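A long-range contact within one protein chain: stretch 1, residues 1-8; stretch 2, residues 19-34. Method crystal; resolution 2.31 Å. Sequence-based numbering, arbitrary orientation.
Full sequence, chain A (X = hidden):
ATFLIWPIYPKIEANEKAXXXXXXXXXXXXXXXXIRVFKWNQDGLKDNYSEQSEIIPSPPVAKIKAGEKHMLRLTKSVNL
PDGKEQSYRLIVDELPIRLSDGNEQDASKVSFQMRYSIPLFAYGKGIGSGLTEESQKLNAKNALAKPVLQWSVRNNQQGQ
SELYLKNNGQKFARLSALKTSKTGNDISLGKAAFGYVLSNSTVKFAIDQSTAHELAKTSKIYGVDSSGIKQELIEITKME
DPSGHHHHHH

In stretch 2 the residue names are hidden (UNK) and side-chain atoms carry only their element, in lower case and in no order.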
ATOM      1  N   ALA A   1     -15.461   9.898 -10.984  1.00126.38           N
ATOM      2  CA  ALA A   1     -15.236   9.506  -9.594  1.00122.00           C
ATOM      3  C   ALA A   1     -13.754   9.263  -9.310  1.00111.19           C
ATOM      4  O   ALA A   1     -13.110   8.451  -9.979  1.00 91.34           O
ATOM      5  CB  ALA A   1     -16.045   8.260  -9.260  1.00110.82           C
ATOM      6  N   THR A   2     -13.234   9.931  -8.280  1.00107.08           N
ATOM      7  CA  THR A   2     -11.830   9.811  -7.906  1.00101.90           C
ATOM      8  C   THR A   2     -11.713   8.724  -6.846  1.00 95.75           C
ATOM      9  O   THR A   2     -12.146   8.907  -5.703  1.00 86.41           O
ATOM     10  CB  THR A   2     -11.286  11.135  -7.374  1.00107.97           C
ATOM     11  OG1 THR A   2     -11.895  11.433  -6.111  1.00110.30           O
ATOM     12  CG2 THR A   2     -11.566  12.272  -8.350  1.00105.80           C
ATOM     13  N   PHE A   3     -11.099   7.608  -7.225  1.00 90.44           N
ATOM     14  CA  PHE A   3     -10.939   6.448  -6.368  1.00 73.38           C
ATOM     15  C   PHE A   3      -9.517   6.368  -5.829  1.00 70.01           C
ATOM     16  O   PHE A   3      -8.543   6.555  -6.563  1.00 60.53           O
ATOM     17  CB  PHE A   3     -11.270   5.180  -7.142  1.00 76.18           C
ATOM     18  CG  PHE A   3     -11.727   4.064  -6.288  1.00 78.43           C
ATOM     19  CD1 PHE A   3     -12.822   4.224  -5.463  1.00 77.63           C
ATOM     20  CD2 PHE A   3     -11.082   2.839  -6.326  1.00 99.50           C
ATOM     21  CE1 PHE A   3     -13.260   3.187  -4.668  1.00 92.70           C
ATOM     22  CE2 PHE A   3     -11.515   1.794  -5.536  1.00107.56           C
ATOM     23  CZ  PHE A   3     -12.606   1.970  -4.702  1.00101.52           C
ATOM     24  N   LEU A   4      -9.415   6.057  -4.546  1.00 68.42           N
ATOM     25  CA  LEU A   4      -8.160   5.859  -3.842  1.00 58.10           C
ATOM     26  C   LEU A   4      -8.178   4.478  -3.199  1.00 59.26           C
ATOM     27  O   LEU A   4      -9.074   4.176  -2.403  1.00 50.75           O
ATOM     28  CB  LEU A   4      -7.970   6.966  -2.803  1.00 75.80           C
ATOM     29  CG  LEU A   4      -6.834   6.953  -1.795  1.00 91.23           C
ATOM     30  CD1 LEU A   4      -6.407   8.372  -1.542  1.00 95.27           C
ATOM     31  CD2 LEU A   4      -7.310   6.329  -0.512  1.00106.14           C
ATOM     32  N   ILE A   5      -7.224   3.631  -3.572  1.00 63.83           N
ATOM     33  CA  ILE A   5      -7.134   2.270  -3.057  1.00 56.91           C
ATOM     34  C   ILE A   5      -5.691   2.005  -2.633  1.00 53.52           C
ATOM     35  O   ILE A   5      -4.763   2.163  -3.433  1.00 47.31           O
ATOM     36  CB  ILE A   5      -7.621   1.225  -4.083  1.00 57.78           C
ATOM     37  CG1 ILE A   5      -7.303  -0.183  -3.595  1.00 61.35           C
ATOM     38  CG2 ILE A   5      -7.025   1.477  -5.456  1.00 60.00           C
ATOM     39  CD1 ILE A   5      -7.896  -1.246  -4.462  1.00 71.08           C
ATOM     40  N   TRP A   6      -5.507   1.619  -1.370  1.00 58.59           N
ATOM     41  CA  TRP A   6      -4.201   1.345  -0.783  1.00 53.67           C
ATOM     42  C   TRP A   6      -4.382   0.363   0.362  1.00 55.08           C
ATOM     43  O   TRP A   6      -5.447   0.339   0.995  1.00 39.41           O
ATOM     44  CB  TRP A   6      -3.519   2.615  -0.249  1.00 53.70           C
ATOM     45  CG  TRP A   6      -4.277   3.252   0.871  1.00 56.27           C
ATOM     46  CD1 TRP A   6      -5.434   3.955   0.772  1.00 60.61           C
ATOM     47  CD2 TRP A   6      -3.935   3.234   2.267  1.00 56.78           C
ATOM     48  NE1 TRP A   6      -5.844   4.374   2.016  1.00 76.45           N
ATOM     49  CE2 TRP A   6      -4.934   3.952   2.950  1.00 55.13           C
ATOM     50  CE3 TRP A   6      -2.882   2.680   3.001  1.00 62.24           C
ATOM     51  CZ2 TRP A   6      -4.908   4.150   4.327  1.00 61.94           C
ATOM     52  CZ3 TRP A   6      -2.860   2.864   4.378  1.00 67.65           C
ATOM     53  CH2 TRP A   6      -3.868   3.597   5.025  1.00 68.50           C
ATOM     54  N   PRO A   7      -3.359  -0.450   0.663  1.00 61.91           N
ATOM     55  CA  PRO A   7      -2.114  -0.490  -0.123  1.00 62.71           C
ATOM     56  C   PRO A   7      -2.194  -1.307  -1.418  1.00 48.40           C
ATOM     57  O   PRO A   7      -2.996  -2.236  -1.534  1.00 39.06           O
ATOM     58  CB  PRO A   7      -1.101  -1.108   0.857  1.00 59.67           C
ATOM     59  CG  PRO A   7      -1.918  -1.947   1.775  1.00 59.95           C
ATOM     60  CD  PRO A   7      -3.265  -1.239   1.903  1.00 61.69           C
ATOM     61  N   ILE A   8      -1.375  -0.919  -2.404  1.00 51.00           N
ATOM     62  CA  ILE A   8      -1.307  -1.646  -3.669  1.00 48.72           C
ATOM     63  C   ILE A   8      -0.281  -2.784  -3.654  1.00 49.69           C
ATOM     64  O   ILE A   8      -0.178  -3.520  -4.646  1.00 36.65           O
ATOM     65  CB  ILE A   8      -1.026  -0.661  -4.821  1.00 52.75           C
ATOM     66  CG1 ILE A   8       0.178   0.203  -4.494  1.00 60.75           C
ATOM     67  CG2 ILE A   8      -2.255   0.245  -5.085  1.00 58.44           C
ATOM     68  CD1 ILE A   8       0.441   1.253  -5.551  1.00 71.52           C
ATOM     69  N   UNK A  19      -5.541  -9.210   6.392  1.00 60.89           N
ATOM     70  CA  UNK A  19      -5.065  -7.844   6.230  1.00 53.34           C
ATOM     71  C   UNK A  19      -6.179  -7.008   5.615  1.00 45.49           C
ATOM     72  O   UNK A  19      -7.196  -7.529   5.153  1.00 36.22           O
ATOM     73  c   UNK A  19      -4.151  -8.073   3.920  1.00 41.88           C
ATOM     74  o   UNK A  19      -3.258  -6.444   5.436  1.00 38.83           O
ATOM     75  c   UNK A  19      -3.813  -7.764   5.356  1.00 49.19           C
ATOM     76  N   UNK A  20      -5.962  -5.698   5.589  1.00 61.57           N
ATOM     77  CA  UNK A  20      -6.970  -4.746   5.146  1.00 59.59           C
ATOM     78  C   UNK A  20      -6.445  -3.901   3.993  1.00 50.65           C
ATOM     79  O   UNK A  20      -5.262  -3.551   3.946  1.00 41.70           O
ATOM     80  c   UNK A  20      -7.415  -3.830   6.307  1.00 51.94           C
ATOM     81  N   UNK A  21      -7.343  -3.581   3.067  1.00 59.85           N
ATOM     82  CA  UNK A  21      -7.099  -2.617   2.003  1.00 49.75           C
ATOM     83  C   UNK A  21      -8.207  -1.580   2.081  1.00 52.31           C
ATOM     84  O   UNK A  21      -9.371  -1.932   2.293  1.00 50.24           O
ATOM     85  c   UNK A  21      -7.054  -3.273   0.611  1.00 56.69           C
ATOM     86  c   UNK A  21      -6.993  -2.207  -0.467  1.00 50.85           C
ATOM     87  c   UNK A  21      -5.826  -4.202   0.493  1.00 52.18           C
ATOM     88  N   UNK A  22      -7.841  -0.308   1.978  1.00 58.30           N
ATOM     89  CA  UNK A  22      -8.798   0.774   2.121  1.00 47.82           C
ATOM     90  C   UNK A  22      -9.302   1.220   0.761  1.00 49.03           C
ATOM     91  O   UNK A  22      -8.541   1.307  -0.206  1.00 35.69           O
ATOM     92  n   UNK A  22      -6.739   0.999   6.134  1.00 80.96           N
ATOM     93  c   UNK A  22     -10.787   1.152   6.665  1.00 64.56           C
ATOM     94  c   UNK A  22     -10.025   0.790   7.776  1.00 70.16           C
ATOM     95  c   UNK A  22     -10.190   1.423   5.440  1.00 63.64           C
ATOM     96  c   UNK A  22      -8.801   1.344   5.342  1.00 61.90           C
ATOM     97  c   UNK A  22      -7.864   1.567   4.283  1.00 61.03           C
ATOM     98  c   UNK A  22      -8.060   0.994   6.487  1.00 70.51           C
ATOM     99  c   UNK A  22      -8.177   1.941   2.880  1.00 52.46           C
ATOM    100  c   UNK A  22      -6.632   1.342   4.809  1.00 69.76           C
ATOM    101  c   UNK A  22      -8.662   0.712   7.711  1.00 66.60           C
ATOM    102  N   UNK A  23     -10.604   1.472   0.694  1.00 63.32           N
ATOM    103  CA  UNK A  23     -11.271   1.994  -0.489  1.00 52.91           C
ATOM    104  C   UNK A  23     -11.896   3.321  -0.093  1.00 54.36           C
ATOM    105  O   UNK A  23     -12.796   3.349   0.755  1.00 38.49           O
ATOM    106  c   UNK A  23     -10.793  -0.090  -2.582  1.00 70.48           C
ATOM    107  c   UNK A  23     -11.824  -0.305  -1.484  1.00 65.36           C
ATOM    108  c   UNK A  23     -12.356   1.025  -0.952  1.00 59.82           C
ATOM    109  c   UNK A  23     -12.966  -1.209  -1.938  1.00 57.68           C
ATOM    110  N   UNK A  24     -11.430   4.409  -0.705  1.00 57.80           N
ATOM    111  CA  UNK A  24     -11.862   5.745  -0.337  1.00 60.20           C
ATOM    112  C   UNK A  24     -12.229   6.550  -1.581  1.00 60.10           C
ATOM    113  O   UNK A  24     -11.446   6.643  -2.529  1.00 58.87           O
ATOM    114  o   UNK A  24      -9.233   7.548   2.424  1.00 67.34           O
ATOM    115  c   UNK A  24     -10.771   6.443   0.484  1.00 55.00           C
ATOM    116  c   UNK A  24     -11.211   7.760   1.117  1.00 59.44           C
ATOM    117  c   UNK A  24     -10.248   8.204   2.187  1.00 70.46           C
ATOM    118  n   UNK A  24     -10.555   9.306   2.848  1.00 73.02           N
ATOM    119  N   UNK A  25     -13.443   7.094  -1.578  1.00 65.88           N
ATOM    120  CA  UNK A  25     -13.951   7.964  -2.637  1.00 73.83           C
ATOM    121  C   UNK A  25     -13.820   9.407  -2.171  1.00 72.65           C
ATOM    122  O   UNK A  25     -14.547   9.841  -1.267  1.00 60.99           O
ATOM    123  c   UNK A  25     -15.408   7.630  -2.959  1.00 69.20           C
ATOM    124  n   UNK A  25     -16.873   7.761  -4.874  1.00 74.28           N
ATOM    125  o   UNK A  25     -15.540   9.515  -4.454  1.00 59.96           O
ATOM    126  c   UNK A  25     -15.940   8.386  -4.168  1.00 67.13           C
ATOM    127  N   UNK A  26     -12.907  10.153  -2.792  1.00 69.26           N
ATOM    128  CA  UNK A  26     -12.728  11.571  -2.507  1.00 77.63           C
ATOM    129  C   UNK A  26     -13.435  12.478  -3.509  1.00 79.81           C
ATOM    130  O   UNK A  26     -13.360  13.706  -3.372  1.00 69.52           O
ATOM    131  o   UNK A  26     -10.569  11.334  -3.576  1.00 91.27           O
ATOM    132  c   UNK A  26     -11.238  11.916  -2.448  1.00 88.02           C
ATOM    133  c   UNK A  26     -10.624  11.411  -1.145  1.00 78.41           C
ATOM    134  N   UNK A  27     -14.109  11.909  -4.506  1.00 75.94           N
ATOM    135  CA  UNK A  27     -14.833  12.682  -5.491  1.00 80.45           C
ATOM    136  C   UNK A  27     -16.195  13.121  -4.985  1.00 78.81           C
ATOM    137  O   UNK A  27     -16.499  13.085  -3.793  1.00 75.48           O
ATOM    138  N   UNK A  28     -17.009  13.603  -5.920  1.00 86.40           N
ATOM    139  CA  UNK A  28     -18.370  14.016  -5.604  1.00 84.64           C
ATOM    140  C   UNK A  28     -19.433  13.059  -6.129  1.00 79.21           C
ATOM    141  O   UNK A  28     -20.616  13.247  -5.828  1.00 68.43           O
ATOM    142  c   UNK A  28     -18.619  15.429  -6.143  1.00 82.57           C
ATOM    143  c   UNK A  28     -18.193  17.894  -5.881  1.00103.86           C
ATOM    144  n   UNK A  28     -17.475  18.997  -3.751  1.00127.41           N
ATOM    145  c   UNK A  28     -17.328  18.968  -5.233  1.00116.53           C
ATOM    146  c   UNK A  28     -17.766  16.497  -5.467  1.00 88.82           C
ATOM    147  N   UNK A  29     -19.046  12.020  -6.863  1.00 83.37           N
ATOM    148  CA  UNK A  29     -19.978  11.046  -7.409  1.00 80.37           C
ATOM    149  C   UNK A  29     -19.744   9.683  -6.768  1.00 73.68           C
ATOM    150  O   UNK A  29     -18.618   9.336  -6.408  1.00 55.93           O
ATOM    151  c   UNK A  29     -20.175  12.269  -9.639  1.00 59.49           C
ATOM    152  c   UNK A  29     -19.844  10.928  -8.937  1.00 79.04           C
ATOM    153  o   UNK A  29     -18.516  10.501  -9.277  1.00 72.85           O
ATOM    154  N   UNK A  30     -20.828   8.924  -6.612  1.00 68.28           N
ATOM    155  CA  UNK A  30     -20.740   7.575  -6.080  1.00 62.40           C
ATOM    156  C   UNK A  30     -20.112   6.630  -7.103  1.00 71.88           C
ATOM    157  O   UNK A  30     -20.100   6.894  -8.311  1.00 61.13           O
ATOM    158  o   UNK A  30     -22.149   8.886  -4.178  1.00 48.73           O
ATOM    159  o   UNK A  30     -23.995   7.718  -4.368  1.00 60.89           O
ATOM    160  c   UNK A  30     -22.808   7.953  -4.671  1.00 58.00           C
ATOM    161  c   UNK A  30     -22.122   7.057  -5.680  1.00 56.64           C
ATOM    162  N   UNK A  31     -19.594   5.506  -6.597  1.00 76.33           N
ATOM    163  CA  UNK A  31     -18.976   4.470  -7.414  1.00 65.10           C
ATOM    164  C   UNK A  31     -19.333   3.098  -6.858  1.00 60.67           C
ATOM    165  O   UNK A  31     -19.578   2.940  -5.661  1.00 51.79           O
ATOM    166  c   UNK A  31     -17.455   4.625  -7.459  1.00 60.07           C
ATOM    167  N   UNK A  32     -19.406   2.117  -7.750  1.00 58.09           N
ATOM    168  CA  UNK A  32     -19.609   0.723  -7.387  1.00 59.46           C
ATOM    169  C   UNK A  32     -18.303  -0.024  -7.596  1.00 61.62           C
ATOM    170  O   UNK A  32     -17.612   0.180  -8.602  1.00 48.45           O
ATOM    171  c   UNK A  32     -21.093  -1.355  -7.804  1.00 75.21           C
ATOM    172  c   UNK A  32     -23.308  -0.147  -6.823  1.00 60.79           C
ATOM    173  c   UNK A  32     -20.720   0.077  -8.223  1.00 72.25           C
ATOM    174  s   UNK A  32     -22.158  -1.421  -6.359  1.00 37.09           S
ATOM    175  N   UNK A  33     -17.979  -0.900  -6.650  1.00 63.66           N
ATOM    176  CA  UNK A  33     -16.729  -1.648  -6.659  1.00 60.82           C
ATOM    177  C   UNK A  33     -17.019  -3.128  -6.472  1.00 48.32           C
ATOM    178  O   UNK A  33     -17.710  -3.518  -5.526  1.00 47.15           O
ATOM    179  c   UNK A  33     -14.489  -1.897  -5.595  1.00 74.42           C
ATOM    180  c   UNK A  33     -15.783  -1.148  -5.553  1.00 62.76           C
ATOM    181  c   UNK A  33     -15.553   0.345  -5.713  1.00 74.67           C
ATOM    182  N   UNK A  34     -16.449  -3.946  -7.345  1.00 63.20           N
ATOM    183  CA  UNK A  34     -16.427  -5.393  -7.213  1.00 56.34           C
ATOM    184  C   UNK A  34     -15.007  -5.814  -6.875  1.00 53.42           C
ATOM    185  O   UNK A  34     -14.046  -5.233  -7.388  1.00 31.57           O
ATOM    186  c   UNK A  34     -16.930  -7.610  -8.374  1.00 78.53           C
ATOM    187  o   UNK A  34     -16.804  -7.704 -10.767  1.00 96.72           O
ATOM    188  c   UNK A  34     -16.873  -6.091  -8.499  1.00 59.49           C
ATOM    189  c   UNK A  34     -16.976  -8.321  -9.717  1.00 93.08           C
ATOM    190  n   UNK A  34     -17.191  -9.631  -9.686  1.00103.72           N
TER

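Position 19 has three side-chain atoms, one carbon carrying an oxygen and a carbon. It lies out of reach of stretch 1. It is Thr19.

Position 20 has a lone side-chain carbon. Its backbone O lies 3.7 Å from CD of Pro7. It is Ala20.

Position 21 has three carbons, forked at the first. They lie near Ile5, Trp6 and Pro7. The fork without oxygen makes it Val21. Its CG1 is 3.7 Å from CG1 of Ile5.

Position 22 has one carbon leading to fused five- and six-membered rings with eight carbons and one nitrogen. The rings reach the side chain of Trp6. Only an indole fits, so this is Trp22. Its CD1 sits over one face of the Trp6 ring, 3.3 Å from Trp6 CZ2. The ring planes meet at 36°, an oblique pairing.

Position 23 has four carbons, forked at the second. The end of the side chain comes nearer to stretch 1, against Phe3 and Ile5. It is Leu23. Its CD2 is 3.5 Å from CZ of Phe3 and 3.6 Å from CG1 of Ile5.

Position 24 has three carbons, the third carrying one oxygen and one nitrogen. Its CB is 3.6 Å from CD2 of Leu4. The terminal amide after three carbons gives Gln24.

Position 25 has the same amide one carbon sooner. Its side chain shares a face of the sheet with Phe3. It is Asn25. Its OD1 accepts a hydrogen bond from N of position 27 (2.8 Å), and its ND2 donates one to O of position 29 (2.8 Å). The amide thus ties the turn together.

Position 26 has one carbon carrying an oxygen and a carbon. The oxygen lies beside the Thr2 hydroxyl. It is Thr26. Its OG1 and OG1 of Thr2 share a hydrogen bond of 2.9 Å.

Position 27 has no side-chain atoms, so it is Gly27. A CB here would point toward stretch 1 and lie only 3.0 Å from N of Thr2, a tight fit.

Position 28 has four carbons in a row ending in nitrogen and points away. It is Lys28.

Position 29 has one carbon bearing an oxygen and a carbon. It is Thr29. Its OG1 is 3.3 Å from CB of Ala1.

Position 30 has two carbons, the second carrying two oxygens. This carboxylate is Asp30, directed away from stretch 1.

Position 31 has one side-chain carbon, its CB, which lies 4.3 Å from CB of Ala1. It is Ala31.

Position 32 has two carbons, a sulfur and a final carbon, unbranched. It is Met32, pointing away.

Position 33 has three carbons, forked at the first, and points toward stretch 1. It is Val33. Its CG2 is 3.5 Å from CZ of Phe3.

Position 34 has three carbons and a terminal amide. It is Gln34, out of reach.

The contact is an antiparallel strand pairing. Leu4 and Gln24 exchange two N-to-O hydrogen bonds of 2.9 Å. Phe3, Ile5 and Leu23 pack on one face, while Trp6 and Trp22 meet on the other.

Stretch 2 (19-34) TAVWLQNTGKTDAMVQ
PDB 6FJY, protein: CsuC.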